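Long-range contacts in TAF6 (Antonospora locustae, PDB 4ATG), which is a subunit of the general transcription factor TFIID whose C-terminal HEAT-repeat domain takes part in forming the Taf6-Taf9 complex: residues Leu9-Phe13 with Glu35-Leu41; Leu136-Trp140 with Ala153-Leu157; Glu147-Tyr151 with Ile180-Val185. All coordinates share one frame; numbering follows the deposited sequence.

Interaction 1. Residues Leu9-Phe13 with Glu35-Leu41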
ATOM      1  N   LEU A   9     -22.981  -6.125  14.428  1.00 21.72           N
ATOM      2  CA  LEU A   9     -21.870  -5.526  13.689  1.00 20.67           C
ATOM      3  C   LEU A   9     -20.580  -6.163  14.134  1.00 20.07           C
ATOM      4  O   LEU A   9     -19.752  -6.429  13.284  1.00 18.04           O
ATOM      5  CB  LEU A   9     -21.811  -3.994  13.814  1.00 21.65           C
ATOM      6  CG  LEU A   9     -23.028  -3.214  13.297  1.00 29.07           C
ATOM      7  CD1 LEU A   9     -22.816  -1.706  13.450  1.00 30.78           C
ATOM      8  CD2 LEU A   9     -23.335  -3.550  11.870  1.00 32.97           C
ATOM      9  N   GLN A  10     -20.422  -6.473  15.450  1.00 19.62           N
ATOM     10  CA  GLN A  10     -19.206  -7.168  15.895  1.00 19.98           C
ATOM     11  C   GLN A  10     -19.144  -8.588  15.294  1.00 23.45           C
ATOM     12  O   GLN A  10     -18.078  -9.039  14.861  1.00 20.07           O
ATOM     13  CB  GLN A  10     -19.098  -7.250  17.430  1.00 23.26           C
ATOM     14  CG  GLN A  10     -17.636  -7.447  17.844  1.00 35.70           C
ATOM     15  CD  GLN A  10     -17.390  -7.705  19.308  1.00 49.09           C
ATOM     16  OE1 GLN A  10     -18.286  -7.625  20.157  1.00 32.95           O
ATOM     17  NE2 GLN A  10     -16.136  -8.003  19.629  1.00 45.60           N
ATOM     18  N   LEU A  11     -20.295  -9.264  15.204  1.00 21.18           N
ATOM     19  CA  LEU A  11     -20.307 -10.607  14.625  1.00 22.60           C
ATOM     20  C   LEU A  11     -19.936 -10.606  13.130  1.00 21.58           C
ATOM     21  O   LEU A  11     -19.160 -11.458  12.703  1.00 18.86           O
ATOM     22  CB  LEU A  11     -21.627 -11.312  14.900  1.00 24.60           C
ATOM     23  CG  LEU A  11     -21.855 -11.713  16.384  1.00 32.72           C
ATOM     24  CD1 LEU A  11     -23.281 -12.132  16.605  1.00 34.62           C
ATOM     25  CD2 LEU A  11     -20.922 -12.861  16.824  1.00 36.75           C
ATOM     26  N   TYR A  12     -20.412  -9.615  12.363  1.00 17.00           N
ATOM     27  CA  TYR A  12     -20.078  -9.486  10.941  1.00 15.96           C
ATOM     28  C   TYR A  12     -18.586  -9.165  10.780  1.00 18.94           C
ATOM     29  O   TYR A  12     -17.891  -9.796   9.978  1.00 16.82           O
ATOM     30  CB  TYR A  12     -20.923  -8.390  10.269  1.00 16.17           C
ATOM     31  CG  TYR A  12     -20.774  -8.352   8.761  1.00 18.22           C
ATOM     32  CD1 TYR A  12     -21.432  -9.278   7.949  1.00 19.98           C
ATOM     33  CD2 TYR A  12     -19.942  -7.418   8.146  1.00 18.37           C
ATOM     34  CE1 TYR A  12     -21.332  -9.219   6.557  1.00 19.95           C
ATOM     35  CE2 TYR A  12     -19.796  -7.381   6.757  1.00 17.91           C
ATOM     36  CZ  TYR A  12     -20.510  -8.273   5.967  1.00 20.03           C
ATOM     37  OH  TYR A  12     -20.375  -8.232   4.600  1.00 26.14           O
ATOM     38  N   PHE A  13     -18.112  -8.206  11.579  1.00 16.48           N
ATOM     39  CA  PHE A  13     -16.714  -7.771  11.618  1.00 15.66           C
ATOM     40  C   PHE A  13     -15.836  -8.999  11.887  1.00 19.22           C
ATOM     41  O   PHE A  13     -14.907  -9.263  11.118  1.00 19.31           O
ATOM     42  CB  PHE A  13     -16.538  -6.721  12.718  1.00 16.29           C
ATOM     43  CG  PHE A  13     -15.094  -6.313  12.930  1.00 17.86           C
ATOM     44  CD1 PHE A  13     -14.458  -5.457  12.037  1.00 19.12           C
ATOM     45  CD2 PHE A  13     -14.389  -6.754  14.040  1.00 20.00           C
ATOM     46  CE1 PHE A  13     -13.127  -5.093  12.226  1.00 19.56           C
ATOM     47  CE2 PHE A  13     -13.065  -6.364  14.242  1.00 22.50           C
ATOM     48  CZ  PHE A  13     -12.447  -5.534  13.342  1.00 18.91           C
ATOM     49  N   GLU A  35     -20.876  -4.337   0.069  1.00 15.55           N
ATOM     50  CA  GLU A  35     -21.866  -4.222   1.151  1.00 16.44           C
ATOM     51  C   GLU A  35     -22.115  -2.823   1.639  1.00 19.35           C
ATOM     52  O   GLU A  35     -21.163  -2.049   1.806  1.00 17.21           O
ATOM     53  CB  GLU A  35     -21.480  -5.144   2.331  1.00 18.76           C
ATOM     54  CG  GLU A  35     -22.610  -5.519   3.274  1.00 29.27           C
ATOM     55  CD  GLU A  35     -23.753  -6.348   2.700  1.00 37.08           C
ATOM     56  OE1 GLU A  35     -23.486  -7.389   2.063  1.00 40.65           O
ATOM     57  OE2 GLU A  35     -24.921  -5.979   2.931  1.00 39.91           O
ATOM     58  N   SER A  36     -23.389  -2.502   1.924  1.00 16.72           N
ATOM     59  CA  SER A  36     -23.742  -1.195   2.489  1.00 16.98           C
ATOM     60  C   SER A  36     -23.767  -1.325   4.006  1.00 20.21           C
ATOM     61  O   SER A  36     -23.773  -2.443   4.530  1.00 20.35           O
ATOM     62  CB  SER A  36     -25.106  -0.735   1.976  1.00 21.53           C
ATOM     63  OG  SER A  36     -26.114  -1.614   2.447  1.00 22.30           O
ATOM     64  N   GLY A  37     -23.816  -0.191   4.703  1.00 16.72           N
ATOM     65  CA  GLY A  37     -23.900  -0.156   6.161  1.00 16.25           C
ATOM     66  C   GLY A  37     -22.622  -0.498   6.898  1.00 21.14           C
ATOM     67  O   GLY A  37     -22.673  -0.761   8.097  1.00 19.94           O
ATOM     68  N   LEU A  38     -21.450  -0.450   6.219  1.00 17.85           N
ATOM     69  CA  LEU A  38     -20.171  -0.788   6.861  1.00 16.50           C
ATOM     70  C   LEU A  38     -19.411   0.391   7.451  1.00 18.14           C
ATOM     71  O   LEU A  38     -18.357   0.166   8.057  1.00 14.78           O
ATOM     72  CB  LEU A  38     -19.218  -1.476   5.850  1.00 16.13           C
ATOM     73  CG  LEU A  38     -19.705  -2.726   5.125  1.00 21.12           C
ATOM     74  CD1 LEU A  38     -18.689  -3.144   4.031  1.00 21.54           C
ATOM     75  CD2 LEU A  38     -19.959  -3.836   6.094  1.00 20.76           C
ATOM     76  N   GLN A  39     -19.877   1.645   7.248  1.00 16.06           N
ATOM     77  CA  GLN A  39     -19.106   2.805   7.708  1.00 14.45           C
ATOM     78  C   GLN A  39     -18.547   2.686   9.145  1.00 18.67           C
ATOM     79  O   GLN A  39     -17.372   2.999   9.381  1.00 16.95           O
ATOM     80  CB  GLN A  39     -19.864   4.132   7.499  1.00 16.63           C
ATOM     81  CG  GLN A  39     -18.943   5.377   7.683  1.00 20.07           C
ATOM     82  CD  GLN A  39     -17.899   5.532   6.590  1.00 19.58           C
ATOM     83  OE1 GLN A  39     -17.990   4.917   5.529  1.00 18.47           O
ATOM     84  NE2 GLN A  39     -16.935   6.427   6.778  1.00 13.80           N
ATOM     85  N   GLN A  40     -19.389   2.283  10.100  1.00 16.49           N
ATOM     86  CA  GLN A  40     -18.948   2.156  11.504  1.00 17.66           C
ATOM     87  C   GLN A  40     -17.785   1.165  11.663  1.00 20.27           C
ATOM     88  O   GLN A  40     -16.959   1.322  12.562  1.00 18.06           O
ATOM     89  CB  GLN A  40     -20.103   1.694  12.385  1.00 20.02           C
ATOM     90  CG  GLN A  40     -20.799   2.771  13.185  1.00 34.88           C
ATOM     91  CD  GLN A  40     -21.715   2.079  14.176  1.00 41.80           C
ATOM     92  OE1 GLN A  40     -22.768   1.558  13.818  1.00 34.06           O
ATOM     93  NE2 GLN A  40     -21.252   1.902  15.400  1.00 32.88           N
ATOM     94  N   LEU A  41     -17.743   0.130  10.799  1.00 15.13           N
ATOM     95  CA  LEU A  41     -16.701  -0.899  10.839  1.00 14.60           C
ATOM     96  C   LEU A  41     -15.410  -0.491  10.188  1.00 16.75           C
ATOM     97  O   LEU A  41     -14.363  -1.056  10.497  1.00 15.75           O
ATOM     98  CB  LEU A  41     -17.219  -2.189  10.143  1.00 14.47           C
ATOM     99  CG  LEU A  41     -18.382  -2.887  10.832  1.00 19.12           C
ATOM    100  CD1 LEU A  41     -18.673  -4.230  10.168  1.00 19.36           C
ATOM    101  CD2 LEU A  41     -18.057  -3.169  12.236  1.00 21.18           C
TER
HETATM  102  O   HOH W   1     -23.240  -9.670   3.762  1.00 27.26           O
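A mostly apolar helix-to-loop contact joins Leu9, Tyr12 and Phe13 on helix 7-20 to the linker that runs from helix 25-34 into helix 42-55. Leu41, at the end of that linker, carries most of the contact. Leu41 CD2 lies 3.9 Å from Phe13 CB and rests against the main-chain oxygen of Leu9. Leu41 CD1 lies at the edge of the Tyr12 ring, near its plane, 4.0 Å from Tyr12 CD2. The Leu38 side chain meets that of Tyr12 at about a right angle, Leu38 CD2 being 3.6 Å from Tyr12 CE2.

Tyr12 reaches both leucines because its CG is trans to the main-chain nitrogen (chi1 -171°), which directs the phenol toward the linker. In this all-helical HEAT-repeat domain the contact lies toward the N-terminal end of the array, where the linker leading into helix 42-55 packs against helix 7-20. Phe13 extends the apolar cluster to Phe45 on helix 42-55, and Leu38 also packs on Leu32 of helix 25-34.

Polar groups gather at the margins. Tyr12 OH stands 3.8 Å from Glu35 CG, with the phenol and carboxylate planes steeply inclined. A water bridges these two residues: it donates to Glu35 OE1 at 2.9 Å, while its link to Tyr12 OH, at 3.3 Å, is weak. On another flank the side chains of Leu9 and Gln40 meet at about a right angle, and Leu9 CD1 touches Gln40 OE1 at 3.3 Å.

Interaction 2. Residues Leu136-Trp140 with Ala153-Leu157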
ATOM      1  N   LEU A 136       8.978   7.563  -0.160  1.00 20.60           N
ATOM      2  CA  LEU A 136       9.571   6.758  -1.234  1.00 19.60           C
ATOM      3  C   LEU A 136      10.980   7.171  -1.623  1.00 24.41           C
ATOM      4  O   LEU A 136      11.867   6.308  -1.725  1.00 23.04           O
ATOM      5  CB  LEU A 136       8.647   6.766  -2.456  1.00 18.49           C
ATOM      6  CG  LEU A 136       7.262   6.152  -2.263  1.00 20.55           C
ATOM      7  CD1 LEU A 136       6.384   6.458  -3.460  1.00 21.42           C
ATOM      8  CD2 LEU A 136       7.343   4.650  -2.021  1.00 18.62           C
ATOM      9  N   LYS A 137      11.195   8.471  -1.879  1.00 23.06           N
ATOM     10  CA  LYS A 137      12.512   8.972  -2.258  1.00 25.54           C
ATOM     11  C   LYS A 137      13.497   8.689  -1.111  1.00 31.33           C
ATOM     12  O   LYS A 137      14.650   8.336  -1.371  1.00 32.25           O
ATOM     13  CB  LYS A 137      12.462  10.483  -2.570  1.00 29.11           C
ATOM     14  CG  LYS A 137      13.758  11.034  -3.157  1.00 43.79           C
ATOM     15  CD  LYS A 137      14.077  12.453  -2.672  1.00 57.34           C
ATOM     16  CE  LYS A 137      14.851  12.478  -1.371  1.00 75.41           C
ATOM     17  NZ  LYS A 137      15.335  13.845  -1.043  1.00 89.48           N
ATOM     18  N   GLY A 138      13.017   8.808   0.131  1.00 28.28           N
ATOM     19  CA  GLY A 138      13.829   8.548   1.320  1.00 29.71           C
ATOM     20  C   GLY A 138      14.388   7.140   1.384  1.00 32.31           C
ATOM     21  O   GLY A 138      15.583   6.966   1.627  1.00 34.59           O
ATOM     22  N   VAL A 139      13.528   6.134   1.126  1.00 25.23           N
ATOM     23  CA  VAL A 139      13.842   4.703   1.140  1.00 24.58           C
ATOM     24  C   VAL A 139      14.745   4.350  -0.034  1.00 28.57           C
ATOM     25  O   VAL A 139      15.772   3.696   0.166  1.00 28.49           O
ATOM     26  CB  VAL A 139      12.558   3.831   1.202  1.00 28.29           C
ATOM     27  CG1 VAL A 139      12.879   2.337   1.038  1.00 28.58           C
ATOM     28  CG2 VAL A 139      11.786   4.077   2.505  1.00 28.43           C
ATOM     29  N   TRP A 140      14.387   4.816  -1.255  1.00 25.39           N
ATOM     30  CA  TRP A 140      15.188   4.569  -2.462  1.00 25.67           C
ATOM     31  C   TRP A 140      16.635   5.068  -2.277  1.00 32.16           C
ATOM     32  O   TRP A 140      17.592   4.329  -2.555  1.00 33.08           O
ATOM     33  CB  TRP A 140      14.516   5.229  -3.688  1.00 23.65           C
ATOM     34  CG  TRP A 140      15.341   5.180  -4.946  1.00 24.11           C
ATOM     35  CD1 TRP A 140      16.135   4.150  -5.369  1.00 27.54           C
ATOM     36  CD2 TRP A 140      15.461   6.213  -5.934  1.00 24.33           C
ATOM     37  NE1 TRP A 140      16.746   4.480  -6.556  1.00 27.65           N
ATOM     38  CE2 TRP A 140      16.364   5.748  -6.920  1.00 28.48           C
ATOM     39  CE3 TRP A 140      14.904   7.502  -6.080  1.00 25.22           C
ATOM     40  CZ2 TRP A 140      16.722   6.519  -8.036  1.00 27.68           C
ATOM     41  CZ3 TRP A 140      15.275   8.270  -7.179  1.00 26.77           C
ATOM     42  CH2 TRP A 140      16.159   7.773  -8.149  1.00 27.83           C
ATOM     43  N   ALA A 153      10.417   0.951  -3.401  1.00 21.84           N
ATOM     44  CA  ALA A 153      10.308   2.420  -3.362  1.00 21.35           C
ATOM     45  C   ALA A 153      10.438   3.026  -4.762  1.00 24.34           C
ATOM     46  O   ALA A 153       9.585   3.819  -5.147  1.00 22.25           O
ATOM     47  CB  ALA A 153      11.352   3.004  -2.434  1.00 22.51           C
ATOM     48  N   LEU A 154      11.457   2.605  -5.542  1.00 20.61           N
ATOM     49  CA  LEU A 154      11.640   3.096  -6.910  1.00 20.18           C
ATOM     50  C   LEU A 154      10.495   2.664  -7.838  1.00 21.93           C
ATOM     51  O   LEU A 154      10.020   3.481  -8.629  1.00 20.17           O
ATOM     52  CB  LEU A 154      12.991   2.634  -7.499  1.00 21.05           C
ATOM     53  CG  LEU A 154      13.302   3.181  -8.914  1.00 24.48           C
ATOM     54  CD1 LEU A 154      13.250   4.727  -8.966  1.00 23.63           C
ATOM     55  CD2 LEU A 154      14.630   2.663  -9.419  1.00 24.36           C
ATOM     56  N   TYR A 155      10.052   1.398  -7.743  1.00 19.78           N
ATOM     57  CA  TYR A 155       8.937   0.907  -8.564  1.00 19.20           C
ATOM     58  C   TYR A 155       7.720   1.783  -8.346  1.00 20.95           C
ATOM     59  O   TYR A 155       7.106   2.206  -9.317  1.00 19.82           O
ATOM     60  CB  TYR A 155       8.584  -0.554  -8.239  1.00 21.21           C
ATOM     61  CG  TYR A 155       7.465  -1.056  -9.120  1.00 24.09           C
ATOM     62  CD1 TYR A 155       7.718  -1.478 -10.422  1.00 27.65           C
ATOM     63  CD2 TYR A 155       6.143  -1.033  -8.683  1.00 24.45           C
ATOM     64  CE1 TYR A 155       6.685  -1.880 -11.264  1.00 30.25           C
ATOM     65  CE2 TYR A 155       5.097  -1.435  -9.522  1.00 25.79           C
ATOM     66  CZ  TYR A 155       5.379  -1.861 -10.810  1.00 37.14           C
ATOM     67  OH  TYR A 155       4.378  -2.277 -11.649  1.00 45.34           O
ATOM     68  N   CYS A 156       7.388   2.078  -7.074  1.00 18.34           N
ATOM     69  CA  CYS A 156       6.230   2.917  -6.760  1.00 18.26           C
ATOM     70  C   CYS A 156       6.374   4.316  -7.354  1.00 22.36           C
ATOM     71  O   CYS A 156       5.456   4.759  -8.040  1.00 22.22           O
ATOM     72  CB  CYS A 156       5.963   2.971  -5.261  1.00 17.74           C
ATOM     73  SG  CYS A 156       4.371   3.715  -4.836  1.00 20.57           S
ATOM     74  N   LEU A 157       7.550   4.971  -7.166  1.00 17.92           N
ATOM     75  CA  LEU A 157       7.807   6.279  -7.759  1.00 17.73           C
ATOM     76  C   LEU A 157       7.622   6.250  -9.272  1.00 20.04           C
ATOM     77  O   LEU A 157       7.000   7.159  -9.848  1.00 20.75           O
ATOM     78  CB  LEU A 157       9.250   6.721  -7.464  1.00 18.26           C
ATOM     79  CG  LEU A 157       9.515   7.256  -6.037  1.00 21.99           C
ATOM     80  CD1 LEU A 157      11.005   7.438  -5.797  1.00 23.08           C
ATOM     81  CD2 LEU A 157       8.806   8.608  -5.809  1.00 22.70           C
TER
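Chi1 of Trp140, at 173°, sets CG beside the carbonyl carbon, and Leu154 is turned the same way about its own first torsion, which brings the indole and the leucine branches together between their two helices. These are helices 128-140 and 147-160, neighbours in the helical array of the HEAT-repeat domain. Their local axes run at 142° to one another and come within 8.7 Å, a roughly antiparallel pairing.

Leu154 CD1 sits over the six-membered ring of Trp140 in a CH-pi contact, 3.9 Å from the centroid and only 13° off the normal. On the same side of the indole, Leu157 CD1 approaches Trp140 CE3 obliquely, nearer the rim, so that the ring system is met by two leucines one helical turn apart. Tyr176 of helix 162-179 stacks on the same ring system, and Leu189 of helix 183-194 touches it as well. Replacing Trp140 by an alanine is likely to open a gap between the helices, leaving Leu154 CD1 without its aromatic face and Tyr176 without its stacking partner.

The small side chain of Ala153 is consistent with the close approach here, where the CA atoms of Leu136 and Ala153 are 4.9 Å apart. Ala153 CB is 3.9 Å from Val139 CG1. Leu136 extends the packing along the interface, its CB 3.7 Å from Leu157 CG. Both its methyls approach Cys156 CB from one side, and CD1 also meets the sulfur, with Leu136 CD1 and Cys156 SG 3.7 Å apart.

Interaction 3. Residues Glu147-Tyr151 with Ile180-Val185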
ATOM      1  N   GLU A 147      18.218  -3.934  -0.847  1.00 31.10           N
ATOM      2  CA  GLU A 147      17.972  -3.897  -2.287  1.00 30.14           C
ATOM      3  C   GLU A 147      16.470  -3.992  -2.597  1.00 31.83           C
ATOM      4  O   GLU A 147      15.975  -3.251  -3.446  1.00 30.51           O
ATOM      5  CB  GLU A 147      18.717  -5.057  -2.955  1.00 32.88           C
ATOM      6  CG  GLU A 147      18.564  -5.108  -4.466  1.00 38.48           C
ATOM      7  CD  GLU A 147      19.472  -6.119  -5.126  1.00 59.01           C
ATOM      8  OE1 GLU A 147      19.367  -7.323  -4.796  1.00 52.39           O
ATOM      9  OE2 GLU A 147      20.277  -5.708  -5.991  1.00 58.57           O
ATOM     10  N   ASP A 148      15.754  -4.917  -1.922  1.00 29.38           N
ATOM     11  CA  ASP A 148      14.325  -5.133  -2.150  1.00 28.14           C
ATOM     12  C   ASP A 148      13.483  -3.938  -1.704  1.00 29.65           C
ATOM     13  O   ASP A 148      12.514  -3.593  -2.392  1.00 26.26           O
ATOM     14  CB  ASP A 148      13.859  -6.443  -1.482  1.00 30.86           C
ATOM     15  CG  ASP A 148      14.338  -7.718  -2.162  1.00 38.45           C
ATOM     16  OD1 ASP A 148      14.951  -7.623  -3.261  1.00 37.02           O
ATOM     17  OD2 ASP A 148      14.067  -8.813  -1.624  1.00 43.49           O
ATOM     18  N   SER A 149      13.881  -3.276  -0.587  1.00 26.21           N
ATOM     19  CA  SER A 149      13.175  -2.082  -0.092  1.00 25.03           C
ATOM     20  C   SER A 149      13.320  -0.922  -1.076  1.00 27.04           C
ATOM     21  O   SER A 149      12.331  -0.276  -1.413  1.00 24.48           O
ATOM     22  CB  SER A 149      13.700  -1.667   1.281  1.00 28.71           C
ATOM     23  OG  SER A 149      13.219  -2.551   2.278  1.00 34.43           O
ATOM     24  N   GLN A 150      14.558  -0.667  -1.546  1.00 24.20           N
ATOM     25  CA  GLN A 150      14.853   0.402  -2.498  1.00 23.67           C
ATOM     26  C   GLN A 150      14.151   0.150  -3.828  1.00 27.38           C
ATOM     27  O   GLN A 150      13.700   1.100  -4.463  1.00 26.47           O
ATOM     28  CB  GLN A 150      16.367   0.503  -2.732  1.00 26.11           C
ATOM     29  CG  GLN A 150      17.150   0.991  -1.500  1.00 25.44           C
ATOM     30  CD  GLN A 150      18.636   0.874  -1.731  1.00 37.38           C
ATOM     31  OE1 GLN A 150      19.096   0.260  -2.698  1.00 34.38           O
ATOM     32  NE2 GLN A 150      19.425   1.458  -0.844  1.00 33.40           N
ATOM     33  N   TYR A 151      14.055  -1.129  -4.236  1.00 24.65           N
ATOM     34  CA  TYR A 151      13.380  -1.545  -5.473  1.00 23.62           C
ATOM     35  C   TYR A 151      11.886  -1.238  -5.375  1.00 24.66           C
ATOM     36  O   TYR A 151      11.302  -0.729  -6.331  1.00 22.01           O
ATOM     37  CB  TYR A 151      13.603  -3.041  -5.741  1.00 25.39           C
ATOM     38  CG  TYR A 151      12.834  -3.567  -6.925  1.00 29.59           C
ATOM     39  CD1 TYR A 151      13.310  -3.395  -8.223  1.00 33.38           C
ATOM     40  CD2 TYR A 151      11.632  -4.246  -6.754  1.00 30.72           C
ATOM     41  CE1 TYR A 151      12.598  -3.870  -9.323  1.00 34.83           C
ATOM     42  CE2 TYR A 151      10.901  -4.705  -7.849  1.00 32.35           C
ATOM     43  CZ  TYR A 151      11.396  -4.524  -9.130  1.00 44.28           C
ATOM     44  OH  TYR A 151      10.715  -5.011 -10.215  1.00 50.53           O
ATOM     45  N   ILE A 180      25.087   3.916  -4.274  1.00 38.11           N
ATOM     46  CA  ILE A 180      24.453   2.694  -3.774  1.00 37.76           C
ATOM     47  C   ILE A 180      24.611   1.600  -4.823  1.00 44.34           C
ATOM     48  O   ILE A 180      25.303   0.613  -4.569  1.00 44.80           O
ATOM     49  CB  ILE A 180      22.994   2.940  -3.275  1.00 38.27           C
ATOM     50  CG1 ILE A 180      22.961   4.042  -2.179  1.00 38.81           C
ATOM     51  CG2 ILE A 180      22.369   1.646  -2.753  1.00 39.47           C
ATOM     52  CD1 ILE A 180      21.543   4.716  -1.907  1.00 37.34           C
ATOM     53  N   GLY A 181      24.007   1.813  -5.989  1.00 41.53           N
ATOM     54  CA  GLY A 181      24.140   0.949  -7.158  1.00 41.78           C
ATOM     55  C   GLY A 181      23.777  -0.513  -7.008  1.00 45.35           C
ATOM     56  O   GLY A 181      24.484  -1.367  -7.542  1.00 47.37           O
ATOM     57  N   LYS A 182      22.679  -0.827  -6.303  1.00 39.04           N
ATOM     58  CA  LYS A 182      22.234  -2.223  -6.192  1.00 37.74           C
ATOM     59  C   LYS A 182      21.660  -2.617  -7.553  1.00 40.62           C
ATOM     60  O   LYS A 182      20.842  -1.881  -8.110  1.00 38.24           O
ATOM     61  CB  LYS A 182      21.240  -2.432  -5.036  1.00 38.24           C
ATOM     62  CG  LYS A 182      21.874  -2.341  -3.636  1.00 49.40           C
ATOM     63  CD  LYS A 182      22.782  -3.538  -3.307  1.00 57.28           C
ATOM     64  CE  LYS A 182      23.537  -3.336  -2.019  1.00 75.60           C
ATOM     65  NZ  LYS A 182      24.633  -4.329  -1.861  1.00 89.01           N
ATOM     66  N   LYS A 183      22.197  -3.705  -8.139  1.00 39.41           N
ATOM     67  CA  LYS A 183      21.886  -4.190  -9.491  1.00 38.92           C
ATOM     68  C   LYS A 183      20.405  -4.284  -9.850  1.00 37.86           C
ATOM     69  O   LYS A 183      20.012  -3.836 -10.928  1.00 35.50           O
ATOM     70  CB  LYS A 183      22.623  -5.509  -9.798  1.00 44.30           C
ATOM     71  CG  LYS A 183      24.158  -5.412  -9.763  1.00 72.26           C
ATOM     72  CD  LYS A 183      24.759  -4.768 -11.017  1.00 86.47           C
ATOM     73  CE  LYS A 183      26.242  -4.531 -10.867  1.00101.07           C
ATOM     74  NZ  LYS A 183      26.796  -3.763 -12.013  1.00111.38           N
ATOM     75  N   LYS A 184      19.578  -4.835  -8.948  1.00 33.41           N
ATOM     76  CA  LYS A 184      18.140  -4.969  -9.189  1.00 31.04           C
ATOM     77  C   LYS A 184      17.479  -3.585  -9.291  1.00 32.22           C
ATOM     78  O   LYS A 184      16.512  -3.416 -10.042  1.00 28.03           O
ATOM     79  CB  LYS A 184      17.495  -5.795  -8.071  1.00 33.83           C
ATOM     80  CG  LYS A 184      16.102  -6.311  -8.375  1.00 39.95           C
ATOM     81  CD  LYS A 184      15.363  -6.572  -7.077  1.00 43.26           C
ATOM     82  CE  LYS A 184      14.438  -7.738  -7.212  1.00 45.31           C
ATOM     83  NZ  LYS A 184      13.880  -8.133  -5.899  1.00 48.57           N
ATOM     84  N   VAL A 185      18.008  -2.605  -8.528  1.00 28.81           N
ATOM     85  CA  VAL A 185      17.494  -1.229  -8.516  1.00 26.99           C
ATOM     86  C   VAL A 185      17.977  -0.506  -9.784  1.00 28.56           C
ATOM     87  O   VAL A 185      17.167   0.103 -10.471  1.00 26.64           O
ATOM     88  CB  VAL A 185      17.851  -0.466  -7.206  1.00 30.12           C
ATOM     89  CG1 VAL A 185      17.278   0.954  -7.207  1.00 28.95           C
ATOM     90  CG2 VAL A 185      17.363  -1.232  -5.976  1.00 29.48           C
TER
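Lys184 makes a hydrogen bond with Glu147 and a salt bridge with Asp148, and together these join the start of helix 147-160 to the start of helix 183-194, at the C-terminal end of the HEAT-repeat array. Gly181, with positive phi, makes the tight turn out of helix 162-179, and Lys182 holds the N-cap position of the next helix. Glu147 OE2 then accepts the main-chain N-H of Lys184 in that helix's first turn at 3.2 Å, a nearly straight bond (165°) that arrives from above the carboxylate plane. The helix N terminus would be expected to favour this negative charge.

The salt bridge uses the other end of Lys184. Lys184 NZ lies 2.9 Å from Asp148 OD1, again approaching from above the carboxylate plane, and it also pairs with Asp104 of helix 104-121, so the ammonium has two carboxylate partners.

Between its two ends the same lysine crosses the Tyr151 ring at about a right angle. A chi1 near 180° (-165°) points CG away from the main-chain nitrogen, and the chain runs over one face of the phenol. Lys184 CD, offset toward the rim of that face, makes a CH-pi contact 4.2 Å from the Tyr151 ring centroid, and Lys184 NZ stands 4.9 Å from it in a cation-pi contact, 23° off the normal.

Van der Waals contacts complete the join. Gln150, whose amide bonds to Tyr176 OH and to the main-chain oxygen of Asp142, presents NE2 to Ile180 CG2 at 3.5 Å. Val185 turns its CG2 methyl to the first turn of helix 147-160, 3.5 Å from Glu147 O.

How the interactions relate
From the N terminus, interaction 1 closes first, folding the chain back on helix 7-20 across helix 25-34. It ends before the others begin and lies on the opposite side of the chain's centre, about 24 Å from interaction 2 and about 28 Å from interaction 3 at the nearest atoms. Interaction 2 closes the short connection between helices 128-140 and 147-160. Interaction 3 opens inside that loop and closes later, beyond helix 162-179, so the two cross. They share helix 147-160 and touch where Gln150 CG packs on the backbone oxygens of Val139 and Trp140, tying helices 128-140, 147-160 and 183-194 into one C-terminal block.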